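Local coordinates for protein chitinase A (Cycas revoluta, PDB 4MNK) that probably binds chitin and hydrolyses it, as a class V chitinase of glycoside hydrolase family 18, and is seen here with N-acetylglucosamine sugars bound, at residues F9-A12 against Y13-S16; S51-T54 against A55-T59. One frame throughout, in Å; residues are numbered along the deposited sequence.

Both contacts belong to the TIM-barrel fold of family 18, and their centres lie about 11 Å apart on the same side of the chain's centre. Contact 1 comes first along the chain, where strand 5-11 ends and the loop leading on to strand 30-36 begins; contact 2 follows that second strand and forms the opening of helix 52-63, which leads to strand 70-77. The two meet directly: the ring of Trp-10 packs on Phe-58, with CE3 3.6 Å from CE1, and on the methyl of Thr-54, which Val-15 also approaches. Strand end and helix are thus joined through an apolar layer, while Tyr-13 faces the bound sugar.

Contact 1: F9-A12 against Y13-S16; sequences FWPA and YSVS. With NAG (2-acetamido-2-deoxy-beta-D-glucopyranose), chain B.
Ser-14 folds back onto Pro-11 where strand 5-11 ends, and three hydrogen bonds close the turn. Two of them grip one carbonyl: Ser-14 N reaches Pro-11 O at 3.1 Å, from above the carbonyl plane, and Ser-14 OG gives its proton to the same Pro-11 O at 2.8 Å, nearly in line with the C=O bond. Serine suits the place because its short hydroxyl, with chi1 71° setting OG between the backbone N and carbonyl carbon, turns back to that oxygen. The third bond, from Val-15 N to Ala-12 O, is longer, at 3.3 Å.

Apolar contacts flank the turn. Pro-11 suits its place by offering ring carbons to Tyr-13, CB lying 3.4 Å from CE2 and CG almost as near, obliquely to the aromatic plane. The wide indole of Trp-10 brings its six-membered end to Val-15, whose CA sits at the ring edge and whose CB is 4.0 Å from CZ2, while its NE1 bonds Phe-18 O.

The third kind of contact is with sugar. NAG C5 stands over the centre of one face of the Tyr-13 ring, 3.7 Å from CD1, as carbohydrate C-H groups commonly stack on aromatic rings. The Pro-11 carbonyl, which accepts two hydrogen bonds from Ser-14, and the proline ring against Tyr-13 probably help to hold the aromatic ring in place for the sugar in the glycan pocket.

Contact 2: S51-T54 against A55-T59; sequences SEKT and AEDFT
Lys-53 and Asp-57 meet one turn apart on the outer surface of helix 52-63, with Glu-56 beside them. The lysine starts with its CB pointing away from residues 55-59, but the chain bends at chi2 (54°) and returns toward the oxygen end of the Asp-57 carboxylate, crossing that side chain at a slant. CG and CD then run past Asp-57 OD2, CE comes to 3.2 Å from that same OD2, and NZ ends in a salt bridge to Asp-57 OD1 at 3.0 Å, using the oxygen's syn lone pair. A second, long salt bridge joins NZ to Glu-56 OE2 at 3.9 Å. Lysine suits this spot because its long, flexible chain can reach both acids. With an alanine in place of Asp-57, the ammonium would probably lose its close mate, keep just the long link to Glu-56 within this network and be freer to swing.

Beneath, Ala-55, Glu-56 and Asp-57 N bond to the carbonyls four residues earlier, Phe-58 N only weakly to Thr-54 O. The small Ala-55 fits where the helix packs on Tyr-33 of strand 30-36 and Tyr-110 of helix 93-110, while Phe-58 sends its ring to Pro-20 and Phe-112 in the adjoining loops.

Contact 1: F9-A12 against Y13-S16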
loop_
_atom_site.group_PDB
_atom_site.type_symbol
_atom_site.label_atom_id
_atom_site.label_comp_id
_atom_site.label_asym_id
_atom_site.label_seq_id
_atom_site.Cartn_x
_atom_site.Cartn_y
_atom_site.Cartn_z
ATOM N N PHE A 9 5.579 1.002 4.213
ATOM C CA PHE A 9 4.527 0.947 5.224
ATOM C C PHE A 9 4.927 0.028 6.365
ATOM O O PHE A 9 5.293 -1.129 6.135
ATOM C CB PHE A 9 3.229 0.418 4.613
ATOM C CG PHE A 9 2.482 1.429 3.798
ATOM C CD1 PHE A 9 2.850 1.691 2.481
ATOM C CD2 PHE A 9 1.396 2.110 4.339
ATOM C CE1 PHE A 9 2.159 2.629 1.722
ATOM C CE2 PHE A 9 0.695 3.047 3.584
ATOM C CZ PHE A 9 1.080 3.304 2.272
ATOM N N TRP A 10 4.848 0.543 7.593
ATOM C CA TRP A 10 5.072 -0.257 8.795
ATOM C C TRP A 10 3.758 -0.435 9.540
ATOM O O TRP A 10 3.163 0.552 9.979
ATOM C CB TRP A 10 6.105 0.392 9.718
ATOM C CG TRP A 10 6.338 -0.429 10.958
ATOM C CD1 TRP A 10 7.107 -1.550 11.057
ATOM C CD2 TRP A 10 5.769 -0.214 12.261
ATOM N NE1 TRP A 10 7.066 -2.040 12.340
ATOM C CE2 TRP A 10 6.251 -1.244 13.100
ATOM C CE3 TRP A 10 4.903 0.749 12.800
ATOM C CZ2 TRP A 10 5.900 -1.340 14.453
ATOM C CZ3 TRP A 10 4.554 0.653 14.147
ATOM C CH2 TRP A 10 5.056 -0.384 14.956
ATOM N N PRO A 11 3.302 -1.690 9.696
ATOM C CA PRO A 11 2.051 -1.919 10.398
ATOM C C PRO A 11 2.270 -2.127 11.894
ATOM O O PRO A 11 3.117 -2.932 12.304
ATOM C CB PRO A 11 1.516 -3.183 9.734
ATOM C CG PRO A 11 2.746 -3.947 9.344
ATOM C CD PRO A 11 3.880 -2.950 9.192
ATOM N N ALA A 12 1.501 -1.401 12.700
ATOM C CA ALA A 12 1.640 -1.437 14.155
ATOM C C ALA A 12 1.470 -2.828 14.779
ATOM O O ALA A 12 2.027 -3.094 15.843
ATOM C CB ALA A 12 0.699 -0.436 14.802
ATOM N N TYR A 13 0.730 -3.713 14.108
ATOM C CA TYR A 13 0.508 -5.077 14.613
ATOM C C TYR A 13 1.815 -5.849 14.797
ATOM O O TYR A 13 1.873 -6.802 15.574
ATOM C CB TYR A 13 -0.461 -5.872 13.708
ATOM C CG TYR A 13 0.144 -6.414 12.415
ATOM C CD1 TYR A 13 1.062 -7.467 12.434
ATOM C CD2 TYR A 13 -0.221 -5.887 11.176
ATOM C CE1 TYR A 13 1.621 -7.962 11.263
ATOM C CE2 TYR A 13 0.328 -6.383 9.994
ATOM C CZ TYR A 13 1.252 -7.417 10.046
ATOM O OH TYR A 13 1.812 -7.918 8.891
ATOM N N SER A 14 2.858 -5.433 14.078
ATOM C CA SER A 14 4.108 -6.187 14.020
ATOM C C SER A 14 5.134 -5.778 15.076
ATOM O O SER A 14 6.249 -6.298 15.082
ATOM C CB SER A 14 4.724 -6.079 12.619
ATOM O OG SER A 14 5.232 -4.775 12.376
ATOM N N VAL A 15 4.747 -4.876 15.976
ATOM C CA VAL A 15 5.689 -4.235 16.907
ATOM C C VAL A 15 6.585 -5.191 17.720
ATOM O O VAL A 15 7.772 -4.914 17.899
ATOM C CB VAL A 15 4.975 -3.196 17.827
ATOM C CG1 VAL A 15 4.058 -3.874 18.850
ATOM C CG2 VAL A 15 5.988 -2.278 18.510
ATOM N N SER A 16 6.026 -6.306 18.187
ATOM C CA SER A 16 6.778 -7.244 19.032
ATOM C C SER A 16 7.865 -7.995 18.259
ATOM O O SER A 16 8.947 -8.248 18.793
ATOM C CB SER A 16 5.842 -8.232 19.733
ATOM O OG SER A 16 4.923 -7.560 20.578
HETATM C C1 NAG B . -3.432 -7.919 10.471
HETATM C C2 NAG B . -4.474 -8.008 11.588
HETATM C C3 NAG B . -3.847 -8.430 12.918
HETATM C C4 NAG B . -2.888 -9.610 12.761
HETATM C C5 NAG B . -1.934 -9.392 11.584
HETATM C C6 NAG B . -1.027 -10.597 11.334
HETATM C C7 NAG B . -6.355 -6.476 11.216
HETATM C C8 NAG B . -6.916 -5.112 11.493
HETATM N N2 NAG B . -5.161 -6.737 11.753
HETATM O O3 NAG B . -4.871 -8.777 13.825
HETATM O O4 NAG B . -2.156 -9.768 13.958
HETATM O O5 NAG B . -2.675 -9.114 10.410
HETATM O O6 NAG B . -1.764 -11.664 10.777
HETATM O O7 NAG B . -6.990 -7.275 10.526
#

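Contact 2: S51-T54 against A55-T59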
loop_
_atom_site.group_PDB
_atom_site.type_symbol
_atom_site.label_atom_id
_atom_site.label_comp_id
_atom_site.label_asym_id
_atom_site.label_seq_id
_atom_site.Cartn_x
_atom_site.Cartn_y
_atom_site.Cartn_z
ATOM N N SER A 51 -1.550 2.154 22.162
ATOM C CA SER A 51 -0.408 2.227 21.253
ATOM C C SER A 51 0.104 3.653 21.052
ATOM O O SER A 51 0.811 3.930 20.078
ATOM C CB SER A 51 -0.759 1.602 19.903
ATOM O OG SER A 51 -1.678 2.414 19.199
ATOM N N GLU A 52 -0.248 4.547 21.974
ATOM C CA GLU A 52 0.202 5.948 21.931
ATOM C C GLU A 52 1.722 6.106 21.976
ATOM O O GLU A 52 2.282 6.923 21.244
ATOM C CB GLU A 52 -0.428 6.763 23.063
ATOM C CG GLU A 52 -1.889 7.139 22.851
ATOM C CD GLU A 52 -2.880 6.062 23.280
ATOM O OE1 GLU A 52 -2.467 4.970 23.733
ATOM O OE2 GLU A 52 -4.096 6.331 23.175
ATOM N N LYS A 53 2.386 5.323 22.824
ATOM C CA LYS A 53 3.844 5.407 22.933
ATOM C C LYS A 53 4.534 4.964 21.640
ATOM O O LYS A 53 5.467 5.618 21.168
ATOM C CB LYS A 53 4.364 4.613 24.139
ATOM C CG LYS A 53 5.851 4.826 24.439
ATOM C CD LYS A 53 6.210 6.302 24.594
ATOM C CE LYS A 53 7.628 6.483 25.116
ATOM N NZ LYS A 53 8.142 7.854 24.838
ATOM N N THR A 54 4.055 3.867 21.062
ATOM C CA THR A 54 4.581 3.364 19.792
ATOM C C THR A 54 4.441 4.405 18.674
ATOM O O THR A 54 5.384 4.639 17.911
ATOM C CB THR A 54 3.894 2.035 19.410
ATOM O OG1 THR A 54 4.159 1.058 20.425
ATOM C CG2 THR A 54 4.400 1.514 18.071
ATOM N N ALA A 55 3.273 5.035 18.596
ATOM C CA ALA A 55 3.012 6.062 17.587
ATOM C C ALA A 55 3.912 7.282 17.760
ATOM O O ALA A 55 4.440 7.812 16.781
ATOM C CB ALA A 55 1.555 6.471 17.614
ATOM N N GLU A 56 4.090 7.719 19.005
ATOM C CA GLU A 56 4.948 8.863 19.296
ATOM C C GLU A 56 6.413 8.581 18.965
ATOM O O GLU A 56 7.106 9.433 18.407
ATOM C CB GLU A 56 4.819 9.268 20.766
ATOM C CG GLU A 56 5.743 10.418 21.147
ATOM C CD GLU A 56 5.817 10.694 22.636
ATOM O OE1 GLU A 56 6.518 11.660 22.995
ATOM O OE2 GLU A 56 5.199 9.969 23.442
ATOM N N ASP A 57 6.881 7.386 19.313
ATOM C CA ASP A 57 8.292 7.049 19.157
ATOM C C ASP A 57 8.678 6.706 17.723
ATOM O O ASP A 57 9.858 6.724 17.381
ATOM C CB ASP A 57 8.676 5.886 20.078
ATOM C CG ASP A 57 8.739 6.279 21.546
ATOM O OD1 ASP A 57 8.615 7.480 21.878
ATOM O OD2 ASP A 57 8.925 5.364 22.374
ATOM N N PHE A 58 7.684 6.397 16.892
ATOM C CA PHE A 58 7.922 5.931 15.524
ATOM C C PHE A 58 8.854 6.853 14.740
ATOM O O PHE A 58 9.867 6.408 14.197
ATOM C CB PHE A 58 6.592 5.755 14.782
ATOM C CG PHE A 58 6.742 5.250 13.370
ATOM C CD1 PHE A 58 6.920 3.892 13.119
ATOM C CD2 PHE A 58 6.689 6.129 12.290
ATOM C CE1 PHE A 58 7.052 3.417 11.821
ATOM C CE2 PHE A 58 6.823 5.661 10.985
ATOM C CZ PHE A 58 7.001 4.302 10.751
ATOM N N THR A 59 8.508 8.136 14.675
ATOM C CA THR A 59 9.241 9.064 13.815
ATOM C C THR A 59 10.667 9.352 14.313
ATOM O O THR A 59 11.615 9.207 13.538
ATOM C CB THR A 59 8.422 10.340 13.505
ATOM O OG1 THR A 59 7.185 9.959 12.887
ATOM C CG2 THR A 59 9.186 11.265 12.570
HETATM O O HOH W 1 2.572 9.057 23.205
#